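Local coordinates for protein valine-pyruvate aminotransferase (Salmonella typhimurium, PDB 3G7Q) that transfers the amino group of L-valine to pyruvate using pyridoxal 5'-phosphate, and probably contributes to alanine biosynthesis, at residues M367-F373 and T384-M390; A135-I139 and S187-T193; E329-I333 and L344-D348. All blocks are in the same frame, centred on the assembly; numbering follows the deposited sequence.

Interaction 1 (M367-F373 and T384-M390); sequences MVPGHYF and THQCMRM. With EDO (1,2-ethanediol), chain F.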
loop_
_atom_site.group_PDB
_atom_site.type_symbol
_atom_site.label_atom_id
_atom_site.label_comp_id
_atom_site.label_asym_id
_atom_site.label_seq_id
_atom_site.Cartn_x
_atom_site.Cartn_y
_atom_site.Cartn_z
HETATM N N MSE A 367 24.748 -10.038 -7.371
HETATM C CA MSE A 367 23.937 -11.204 -7.006
HETATM C C MSE A 367 23.664 -11.044 -5.508
HETATM O O MSE A 367 24.269 -10.180 -4.869
HETATM C CB MSE A 367 24.674 -12.515 -7.302
HETATM C CG MSE A 367 24.975 -12.660 -8.748
HETATM SE SE MSE A 367 25.876 -14.394 -9.046
HETATM C CE MSE A 367 25.826 -14.443 -11.002
ATOM N N VAL A 368 22.742 -11.831 -4.955
ATOM C CA VAL A 368 22.396 -11.687 -3.529
ATOM C C VAL A 368 23.085 -12.729 -2.661
ATOM O O VAL A 368 22.983 -13.917 -2.915
ATOM C CB VAL A 368 20.871 -11.763 -3.268
ATOM C CG1 VAL A 368 20.579 -11.316 -1.834
ATOM C CG2 VAL A 368 20.099 -10.897 -4.281
ATOM N N PRO A 369 23.832 -12.290 -1.648
ATOM C CA PRO A 369 24.397 -13.287 -0.748
ATOM C C PRO A 369 23.307 -14.102 -0.060
ATOM O O PRO A 369 22.301 -13.558 0.394
ATOM C CB PRO A 369 25.170 -12.436 0.280
ATOM C CG PRO A 369 25.407 -11.183 -0.396
ATOM C CD PRO A 369 24.257 -10.928 -1.294
ATOM N N GLY A 370 23.513 -15.409 0.009
ATOM C CA GLY A 370 22.513 -16.322 0.549
ATOM C C GLY A 370 22.184 -16.217 2.020
ATOM O O GLY A 370 21.075 -16.535 2.437
ATOM N N HIS A 371 23.122 -15.729 2.817
ATOM C CA HIS A 371 22.914 -15.731 4.262
ATOM C C HIS A 371 21.703 -14.952 4.690
ATOM O O HIS A 371 21.086 -15.274 5.699
ATOM C CB HIS A 371 24.154 -15.186 4.970
ATOM C CG HIS A 371 24.035 -15.147 6.461
ATOM N ND1 HIS A 371 23.905 -16.286 7.235
ATOM C CD2 HIS A 371 24.078 -14.106 7.324
ATOM C CE1 HIS A 371 23.836 -15.938 8.507
ATOM N NE2 HIS A 371 23.958 -14.624 8.591
ATOM N N TYR A 372 21.332 -13.969 3.890
ATOM C CA TYR A 372 20.233 -13.118 4.216
ATOM C C TYR A 372 18.859 -13.786 4.149
ATOM O O TYR A 372 17.901 -13.242 4.691
ATOM C CB TYR A 372 20.312 -11.850 3.353
ATOM C CG TYR A 372 21.644 -11.114 3.522
ATOM C CD1 TYR A 372 22.120 -10.765 4.793
ATOM C CD2 TYR A 372 22.407 -10.747 2.425
ATOM C CE1 TYR A 372 23.340 -10.105 4.958
ATOM C CE2 TYR A 372 23.621 -10.076 2.581
ATOM C CZ TYR A 372 24.088 -9.760 3.843
ATOM O OH TYR A 372 25.297 -9.078 3.994
ATOM N N PHE A 373 18.765 -14.984 3.551
ATOM C CA PHE A 373 17.503 -15.711 3.453
ATOM C C PHE A 373 17.261 -16.755 4.555
ATOM O O PHE A 373 16.373 -17.599 4.407
ATOM C CB PHE A 373 17.418 -16.397 2.079
ATOM C CG PHE A 373 17.496 -15.445 0.923
ATOM C CD1 PHE A 373 18.713 -15.096 0.364
ATOM C CD2 PHE A 373 16.341 -14.883 0.389
ATOM C CE1 PHE A 373 18.786 -14.210 -0.724
ATOM C CE2 PHE A 373 16.413 -13.998 -0.681
ATOM C CZ PHE A 373 17.646 -13.664 -1.234
ATOM N N THR A 384 25.048 -21.433 4.877
ATOM C CA THR A 384 24.385 -20.177 4.509
ATOM C C THR A 384 25.358 -19.180 3.891
ATOM O O THR A 384 24.946 -18.291 3.162
ATOM C CB THR A 384 23.657 -19.518 5.689
ATOM O OG1 THR A 384 24.584 -18.979 6.642
ATOM C CG2 THR A 384 22.715 -20.541 6.369
ATOM N N HIS A 385 26.645 -19.348 4.174
ATOM C CA HIS A 385 27.678 -18.470 3.622
ATOM C C HIS A 385 28.317 -19.014 2.349
ATOM O O HIS A 385 29.356 -18.514 1.907
ATOM C CB HIS A 385 28.739 -18.234 4.705
ATOM C CG HIS A 385 28.199 -17.487 5.869
ATOM N ND1 HIS A 385 27.969 -16.130 5.804
ATOM C CD2 HIS A 385 27.773 -17.891 7.086
ATOM C CE1 HIS A 385 27.462 -15.722 6.953
ATOM N NE2 HIS A 385 27.326 -16.771 7.749
ATOM N N GLN A 386 27.710 -20.027 1.743
ATOM C CA GLN A 386 28.242 -20.622 0.531
ATOM C C GLN A 386 27.258 -20.517 -0.634
ATOM O O GLN A 386 27.525 -21.063 -1.689
ATOM C CB GLN A 386 28.566 -22.095 0.783
ATOM C CG GLN A 386 29.611 -22.286 1.848
ATOM C CD GLN A 386 29.875 -23.732 2.231
ATOM O OE1 GLN A 386 29.374 -24.694 1.625
ATOM N NE2 GLN A 386 30.681 -23.890 3.266
ATOM N N CYS A 387 26.147 -19.791 -0.447
ATOM C CA CYS A 387 25.111 -19.688 -1.472
ATOM C C CYS A 387 24.880 -18.262 -1.924
ATOM O O CYS A 387 25.181 -17.307 -1.193
ATOM C CB CYS A 387 23.782 -20.246 -0.958
ATOM S SG CYS A 387 23.755 -21.972 -0.431
HETATM N N MSE A 388 24.341 -18.126 -3.129
HETATM C CA MSE A 388 23.921 -16.848 -3.670
HETATM C C MSE A 388 22.683 -17.029 -4.511
HETATM O O MSE A 388 22.470 -18.084 -5.100
HETATM C CB MSE A 388 24.996 -16.214 -4.555
HETATM C CG MSE A 388 26.296 -15.920 -3.817
HETATM SE SE MSE A 388 27.407 -14.619 -4.773
HETATM C CE MSE A 388 26.276 -13.332 -4.050
ATOM N N ARG A 389 21.864 -15.986 -4.584
ATOM C CA ARG A 389 20.708 -16.006 -5.469
ATOM C C ARG A 389 20.962 -15.127 -6.694
ATOM O O ARG A 389 21.465 -14.002 -6.567
ATOM C CB ARG A 389 19.483 -15.445 -4.767
ATOM C CG ARG A 389 18.179 -15.637 -5.540
ATOM C CD ARG A 389 17.031 -14.772 -4.954
ATOM N NE ARG A 389 17.115 -13.359 -5.350
ATOM C CZ ARG A 389 16.305 -12.396 -4.893
ATOM N NH1 ARG A 389 15.342 -12.675 -4.020
ATOM N NH2 ARG A 389 16.462 -11.140 -5.300
HETATM N N MSE A 390 20.574 -15.619 -7.858
HETATM C CA MSE A 390 20.565 -14.830 -9.085
HETATM C C MSE A 390 19.192 -14.928 -9.747
HETATM O O MSE A 390 18.435 -15.884 -9.510
HETATM C CB MSE A 390 21.640 -15.285 -10.067
HETATM C CG MSE A 390 21.538 -16.710 -10.511
HETATM SE SE MSE A 390 22.762 -16.977 -12.071
HETATM C CE MSE A 390 21.688 -16.232 -13.448
HETATM C C1 EDO F . 25.851 -7.662 1.047
HETATM O O1 EDO F . 26.781 -8.412 1.846
HETATM C C2 EDO F . 26.293 -6.201 0.937
HETATM O O2 EDO F . 26.283 -5.554 2.219
#
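An antiparallel strand pair forms the edge of the smaller mixed sheet of this pyridoxal-phosphate aminotransferase, with strand 368-369 outermost. Met-367, a selenomethionine like Met-388 and Met-390, lays its CB 3.7 Å from CE of Met-388. Val-368 makes the hydrogen-bonded pair with Arg-389: its N reaches Arg-389 O at 3.0 Å, and Arg-389 N returns to Val-368 O at 2.9 Å. Pro-369 has no NH to give and sits in the non-hydrogen-bonded position opposite Met-388. Gly-370 gives its N to Cys-387 O (2.8 Å); a CB here would clash with that oxygen. His-371 stacks, offset, on His-385, whose ND1 is held by Glu-354, while His-371 ND1 and Thr-384 OG1 are hydrogen-bonded at 2.8 Å. Tyr-372 turns away and hydrogen-bonds 1,2-ethanediol, probably from the crystallisation liquor. The edge of the Phe-373 ring, through CZ, lies over one face of the Arg-389 guanidinium, whose NH1 hydrogen-bonds Asn-191 OD1 and NH2 Gly-37 O; Phe-373 CE2 is 3.7 Å from Arg-389 NH1.

Interaction 2 (A135-I139 and S187-T193); sequences APEYI and SRPTNPT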
loop_
_atom_site.group_PDB
_atom_site.type_symbol
_atom_site.label_atom_id
_atom_site.label_comp_id
_atom_site.label_asym_id
_atom_site.label_seq_id
_atom_site.Cartn_x
_atom_site.Cartn_y
_atom_site.Cartn_z
ATOM N N ALA A 135 13.534 -23.329 5.438
ATOM C CA ALA A 135 14.409 -22.227 5.037
ATOM C C ALA A 135 15.318 -22.750 3.921
ATOM O O ALA A 135 15.618 -23.934 3.900
ATOM C CB ALA A 135 15.217 -21.754 6.218
ATOM N N PRO A 136 15.797 -21.881 3.009
ATOM C CA PRO A 136 15.620 -20.437 2.936
ATOM C C PRO A 136 14.299 -19.975 2.312
ATOM O O PRO A 136 13.735 -20.642 1.436
ATOM C CB PRO A 136 16.795 -19.990 2.057
ATOM C CG PRO A 136 17.002 -21.130 1.164
ATOM C CD PRO A 136 16.650 -22.371 1.914
ATOM N N GLU A 137 13.836 -18.829 2.790
ATOM C CA GLU A 137 12.618 -18.178 2.342
ATOM C C GLU A 137 12.941 -16.720 2.094
ATOM O O GLU A 137 13.862 -16.172 2.699
ATOM C CB GLU A 137 11.533 -18.276 3.418
ATOM C CG GLU A 137 10.810 -19.607 3.487
ATOM C CD GLU A 137 9.847 -19.832 2.314
ATOM O OE1 GLU A 137 9.667 -18.916 1.490
ATOM O OE2 GLU A 137 9.284 -20.938 2.218
ATOM N N TYR A 138 12.209 -16.097 1.188
ATOM C CA TYR A 138 12.382 -14.683 0.903
ATOM C C TYR A 138 11.734 -13.751 1.931
ATOM O O TYR A 138 12.350 -12.777 2.344
ATOM C CB TYR A 138 11.837 -14.358 -0.489
ATOM C CG TYR A 138 11.671 -12.876 -0.718
ATOM C CD1 TYR A 138 12.775 -12.073 -0.934
ATOM C CD2 TYR A 138 10.416 -12.281 -0.703
ATOM C CE1 TYR A 138 12.649 -10.705 -1.134
ATOM C CE2 TYR A 138 10.275 -10.902 -0.894
ATOM C CZ TYR A 138 11.401 -10.123 -1.111
ATOM O OH TYR A 138 11.314 -8.753 -1.298
ATOM N N ILE A 139 10.511 -14.010 2.357
ATOM C CA ILE A 139 9.885 -13.025 3.284
ATOM C C ILE A 139 10.749 -12.738 4.540
ATOM O O ILE A 139 10.801 -11.592 5.031
ATOM C CB ILE A 139 8.406 -13.389 3.639
ATOM C CG1 ILE A 139 7.727 -12.194 4.338
ATOM C CG2 ILE A 139 8.332 -14.677 4.450
ATOM C CD1 ILE A 139 7.715 -10.895 3.492
ATOM N N SER A 187 6.467 -20.987 0.963
ATOM C CA SER A 187 6.131 -20.445 -0.361
ATOM C C SER A 187 6.181 -21.645 -1.295
ATOM O O SER A 187 6.816 -22.659 -0.961
ATOM C CB SER A 187 7.095 -19.346 -0.788
ATOM O OG SER A 187 8.435 -19.830 -0.753
ATOM N N ARG A 188 5.500 -21.567 -2.448
ATOM C CA ARG A 188 5.482 -22.685 -3.383
ATOM C C ARG A 188 5.030 -22.252 -4.762
ATOM O O ARG A 188 3.844 -21.977 -4.953
ATOM C CB ARG A 188 4.520 -23.775 -2.878
ATOM C CG ARG A 188 4.644 -25.125 -3.536
ATOM C CD ARG A 188 3.521 -26.029 -3.064
ATOM N NE ARG A 188 3.810 -27.438 -3.249
ATOM C CZ ARG A 188 2.892 -28.389 -3.467
ATOM N NH1 ARG A 188 1.604 -28.081 -3.604
ATOM N NH2 ARG A 188 3.252 -29.648 -3.592
ATOM N N PRO A 189 5.955 -22.140 -5.733
ATOM C CA PRO A 189 7.423 -22.287 -5.674
ATOM C C PRO A 189 8.054 -21.184 -4.853
ATOM O O PRO A 189 7.459 -20.123 -4.630
ATOM C CB PRO A 189 7.877 -22.141 -7.126
ATOM C CG PRO A 189 6.618 -22.334 -7.964
ATOM C CD PRO A 189 5.487 -21.857 -7.097
ATOM N N THR A 190 9.288 -21.433 -4.429
ATOM C CA THR A 190 9.965 -20.548 -3.493
ATOM C C THR A 190 10.990 -19.586 -4.086
ATOM O O THR A 190 11.758 -19.952 -4.969
ATOM C CB THR A 190 10.711 -21.425 -2.458
ATOM O OG1 THR A 190 9.771 -22.260 -1.774
ATOM C CG2 THR A 190 11.507 -20.577 -1.434
ATOM N N ASN A 191 10.920 -18.343 -3.614
ATOM C CA ASN A 191 11.994 -17.365 -3.773
ATOM C C ASN A 191 12.754 -17.590 -2.437
ATOM O O ASN A 191 12.201 -17.349 -1.362
ATOM C CB ASN A 191 11.406 -15.964 -3.902
ATOM C CG ASN A 191 12.445 -14.847 -3.832
ATOM O OD1 ASN A 191 13.651 -15.072 -3.570
ATOM N ND2 ASN A 191 11.967 -13.589 -4.014
ATOM N N PRO A 192 14.075 -17.866 -2.469
ATOM C CA PRO A 192 15.077 -17.764 -3.539
ATOM C C PRO A 192 15.573 -18.996 -4.271
ATOM O O PRO A 192 16.406 -18.861 -5.160
ATOM C CB PRO A 192 16.274 -17.209 -2.740
ATOM C CG PRO A 192 16.226 -18.028 -1.477
ATOM C CD PRO A 192 14.730 -18.166 -1.174
ATOM N N THR A 193 15.055 -20.157 -3.937
ATOM C CA THR A 193 15.589 -21.433 -4.444
ATOM C C THR A 193 14.966 -22.026 -5.669
ATOM O O THR A 193 15.573 -22.856 -6.345
ATOM C CB THR A 193 15.421 -22.484 -3.333
ATOM O OG1 THR A 193 14.049 -22.524 -2.926
ATOM C CG2 THR A 193 16.281 -22.134 -2.099
HETATM O O HOH W 1 13.754 -23.107 -0.279
#
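This is a loop-to-loop contact, centred about 6 Å from the centre of the chain, between the lead-in to helix 138-142 and the loop leaving strand 181-187 of the large, mostly parallel sheet. A buried carboxylate, that of Glu-137, provides the polar link: Ser-187 OG donates to Glu-137 OE1 at 2.7 Å, and Ser-187 N adds a weak bond to Glu-137 OE2 at 3.1 Å. Prolines shape the rest. Cis peptides precede Pro-136, Pro-189 and Pro-192; Pro-136 CB meets Pro-192 CG at 4.1 Å, while Pro-136 CG comes 3.5 Å from Thr-193 CG2. A water donates to Pro-136 O (3.0 Å) and lies 2.7 Å from Thr-193 OG1, bridging carbonyl and side chain; Thr-193 OG1 is also hydrogen-bonded to Asn-195 N. The Asn-191 amide lies over one face of the Tyr-138 ring, ND2 3.4 Å from CG, and its OD1 is taken by Arg-389. This cis Asn-Pro, its asparagine bonded to an arginine, probably lines the active site, as in related aminotransferases. Around it, Trp-343 of strand 341-345 touches Pro-136, Pro-192 and Thr-193, Tyr-168 of strand 165-169 packs on Pro-136 and Thr-193, and helix 107-118 meets Tyr-138 through Gln-108.

Interaction 3 (E329-I333 and L344-D348); sequences ERCLI and LWFKD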
loop_
_atom_site.group_PDB
_atom_site.type_symbol
_atom_site.label_atom_id
_atom_site.label_comp_id
_atom_site.label_asym_id
_atom_site.label_seq_id
_atom_site.Cartn_x
_atom_site.Cartn_y
_atom_site.Cartn_z
ATOM N N GLU A 329 31.640 -29.511 -9.298
ATOM C CA GLU A 329 32.747 -29.385 -8.337
ATOM C C GLU A 329 32.908 -27.960 -7.813
ATOM O O GLU A 329 33.550 -27.775 -6.795
ATOM C CB GLU A 329 34.093 -29.875 -8.933
ATOM C CG GLU A 329 33.944 -31.368 -9.288
ATOM C CD GLU A 329 35.227 -32.118 -9.535
ATOM O OE1 GLU A 329 36.268 -31.485 -9.780
ATOM O OE2 GLU A 329 35.171 -33.375 -9.512
ATOM N N ARG A 330 32.335 -26.981 -8.507
ATOM C CA ARG A 330 32.436 -25.576 -8.109
ATOM C C ARG A 330 31.093 -24.846 -8.004
ATOM O O ARG A 330 31.066 -23.697 -7.573
ATOM C CB ARG A 330 33.340 -24.849 -9.102
ATOM C CG ARG A 330 34.784 -25.347 -9.090
ATOM C CD ARG A 330 35.476 -24.948 -7.849
ATOM N NE ARG A 330 36.886 -25.320 -7.873
ATOM C CZ ARG A 330 37.419 -26.413 -7.341
ATOM N NH1 ARG A 330 36.689 -27.318 -6.708
ATOM N NH2 ARG A 330 38.732 -26.589 -7.435
ATOM N N CYS A 331 30.002 -25.479 -8.447
ATOM C CA CYS A 331 28.667 -24.876 -8.326
ATOM C C CYS A 331 27.541 -25.893 -8.397
ATOM O O CYS A 331 27.330 -26.522 -9.440
ATOM C CB CYS A 331 28.485 -23.833 -9.433
ATOM S SG CYS A 331 26.924 -22.864 -9.312
ATOM N N LEU A 332 26.843 -26.078 -7.279
ATOM C CA LEU A 332 25.637 -26.895 -7.228
ATOM C C LEU A 332 24.455 -25.919 -7.383
ATOM O O LEU A 332 24.457 -24.831 -6.810
ATOM C CB LEU A 332 25.536 -27.694 -5.947
ATOM C CG LEU A 332 26.652 -28.726 -5.737
ATOM C CD1 LEU A 332 26.573 -29.403 -4.375
ATOM C CD2 LEU A 332 26.619 -29.785 -6.847
ATOM N N ILE A 333 23.462 -26.331 -8.148
ATOM C CA ILE A 333 22.323 -25.483 -8.482
ATOM C C ILE A 333 21.080 -26.101 -7.883
ATOM O O ILE A 333 20.790 -27.270 -8.116
ATOM C CB ILE A 333 22.181 -25.388 -10.009
ATOM C CG1 ILE A 333 23.461 -24.802 -10.654
ATOM C CG2 ILE A 333 20.963 -24.515 -10.392
ATOM C CD1 ILE A 333 23.463 -24.856 -12.226
ATOM N N LEU A 344 22.480 -20.758 -6.177
ATOM C CA LEU A 344 23.789 -21.346 -6.411
ATOM C C LEU A 344 24.482 -21.642 -5.097
ATOM O O LEU A 344 24.630 -20.745 -4.266
ATOM C CB LEU A 344 24.656 -20.395 -7.227
ATOM C CG LEU A 344 23.995 -19.827 -8.511
ATOM C CD1 LEU A 344 24.951 -18.861 -9.244
ATOM C CD2 LEU A 344 23.460 -20.938 -9.420
ATOM N N TRP A 345 24.907 -22.893 -4.933
ATOM C CA TRP A 345 25.645 -23.350 -3.768
ATOM C C TRP A 345 27.069 -23.698 -4.209
ATOM O O TRP A 345 27.272 -24.697 -4.883
ATOM C CB TRP A 345 24.947 -24.536 -3.120
ATOM C CG TRP A 345 25.690 -25.199 -1.999
ATOM C CD1 TRP A 345 26.625 -24.635 -1.164
ATOM C CD2 TRP A 345 25.483 -26.539 -1.520
ATOM N NE1 TRP A 345 27.061 -25.573 -0.247
ATOM C CE2 TRP A 345 26.373 -26.743 -0.443
ATOM C CE3 TRP A 345 24.644 -27.585 -1.908
ATOM C CZ2 TRP A 345 26.447 -27.955 0.246
ATOM C CZ3 TRP A 345 24.741 -28.813 -1.221
ATOM C CH2 TRP A 345 25.650 -28.975 -0.172
ATOM N N PHE A 346 28.023 -22.854 -3.822
ATOM C CA PHE A 346 29.437 -23.009 -4.159
ATOM C C PHE A 346 29.982 -23.908 -3.078
ATOM O O PHE A 346 30.556 -23.469 -2.080
ATOM C CB PHE A 346 30.115 -21.638 -4.239
ATOM C CG PHE A 346 29.409 -20.689 -5.174
ATOM C CD1 PHE A 346 29.298 -20.979 -6.531
ATOM C CD2 PHE A 346 28.819 -19.518 -4.701
ATOM C CE1 PHE A 346 28.654 -20.116 -7.381
ATOM C CE2 PHE A 346 28.174 -18.654 -5.564
ATOM C CZ PHE A 346 28.080 -18.950 -6.895
ATOM N N LYS A 347 29.767 -25.211 -3.257
ATOM C CA LYS A 347 29.999 -26.151 -2.142
ATOM C C LYS A 347 31.432 -26.102 -1.627
ATOM O O LYS A 347 32.367 -26.174 -2.394
ATOM C CB LYS A 347 29.574 -27.589 -2.492
ATOM C CG LYS A 347 29.724 -28.591 -1.324
ATOM C CD LYS A 347 28.988 -29.933 -1.556
ATOM C CE LYS A 347 29.105 -30.847 -0.311
ATOM N NZ LYS A 347 30.518 -31.233 -0.067
ATOM N N ASP A 348 31.552 -25.905 -0.319
ATOM C CA ASP A 348 32.846 -25.812 0.368
ATOM C C ASP A 348 33.717 -24.626 -0.112
ATOM O O ASP A 348 34.941 -24.649 0.075
ATOM C CB ASP A 348 33.623 -27.143 0.288
ATOM C CG ASP A 348 32.831 -28.310 0.840
ATOM O OD1 ASP A 348 32.113 -28.153 1.851
ATOM O OD2 ASP A 348 32.914 -29.380 0.242
#
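Strands 332-334 and 341-345 run antiparallel, and the segments meet near the open end of the pair. Leu-332 and Trp-345 form a hydrogen-bonded pair, closed by Leu-332 N to Trp-345 O at 2.8 Å and Trp-345 N to Leu-332 O at 2.7 Å. Next comes the non-hydrogen-bonded pair of Ile-333 and Leu-344. Beyond Trp-345 the second strand gives way to an inverse gamma turn centred on Phe-346. On the sheet face carrying Leu-332 and Trp-345, Leu-332 CD1 makes an off-centre CH-pi contact, 4.0 Å from the centroid of the Trp-345 six-membered ring. The same methyl lies 3.7 Å from CD of Lys-347, whose NZ goes on to a salt bridge with OD2 of Asp-348 at 3.0 Å. The indole is fixed at its other end, NE1 bonding Gln-386, and Phe-166 and His-383 meet the ring edge-to-face. On the other face, Ile-333 CG1 touches Leu-344 CD2 at 4.1 Å, under helix 299-325. Cys-331 SG packs 3.9 Å from Leu-344 CB and makes an oblique sulfur-aromatic contact with Phe-346, 4.8 Å from the ring centroid. Helix 396-416 packs on Leu-344 and Phe-346. Together the strands make a beta hairpin within the small mixed sheet, here lined by helices on one face, as in the small domain of fold-type I PLP enzymes.

How the interactions relate
Interactions 1 and 3 belong to one sheet: strands 341-345 and 387-391 are neighbours, so Gln-386 O meets Phe-346 N and Met-388 N meets Leu-344 O, carrying the hairpin across to the edge strand. Both rest on backbone hydrogen bonds, but 3 adds mainly apolar and aromatic contacts, whereas 1 brings in histidines and an arginine. Interaction 2, centred about 6 Å from the chain's centre, lies between loops and relies on a carboxylate, prolines and a water. It touches interaction 1 through probable hydrogen bonds, Arg-389 NH1 to Asn-191 OD1 (3.0 Å) and Glu-137 N to Phe-373 O (3.3 Å), but not interaction 3. All three are largely buried, though 3 is farthest out, centred about 22 Å from the chain's centre.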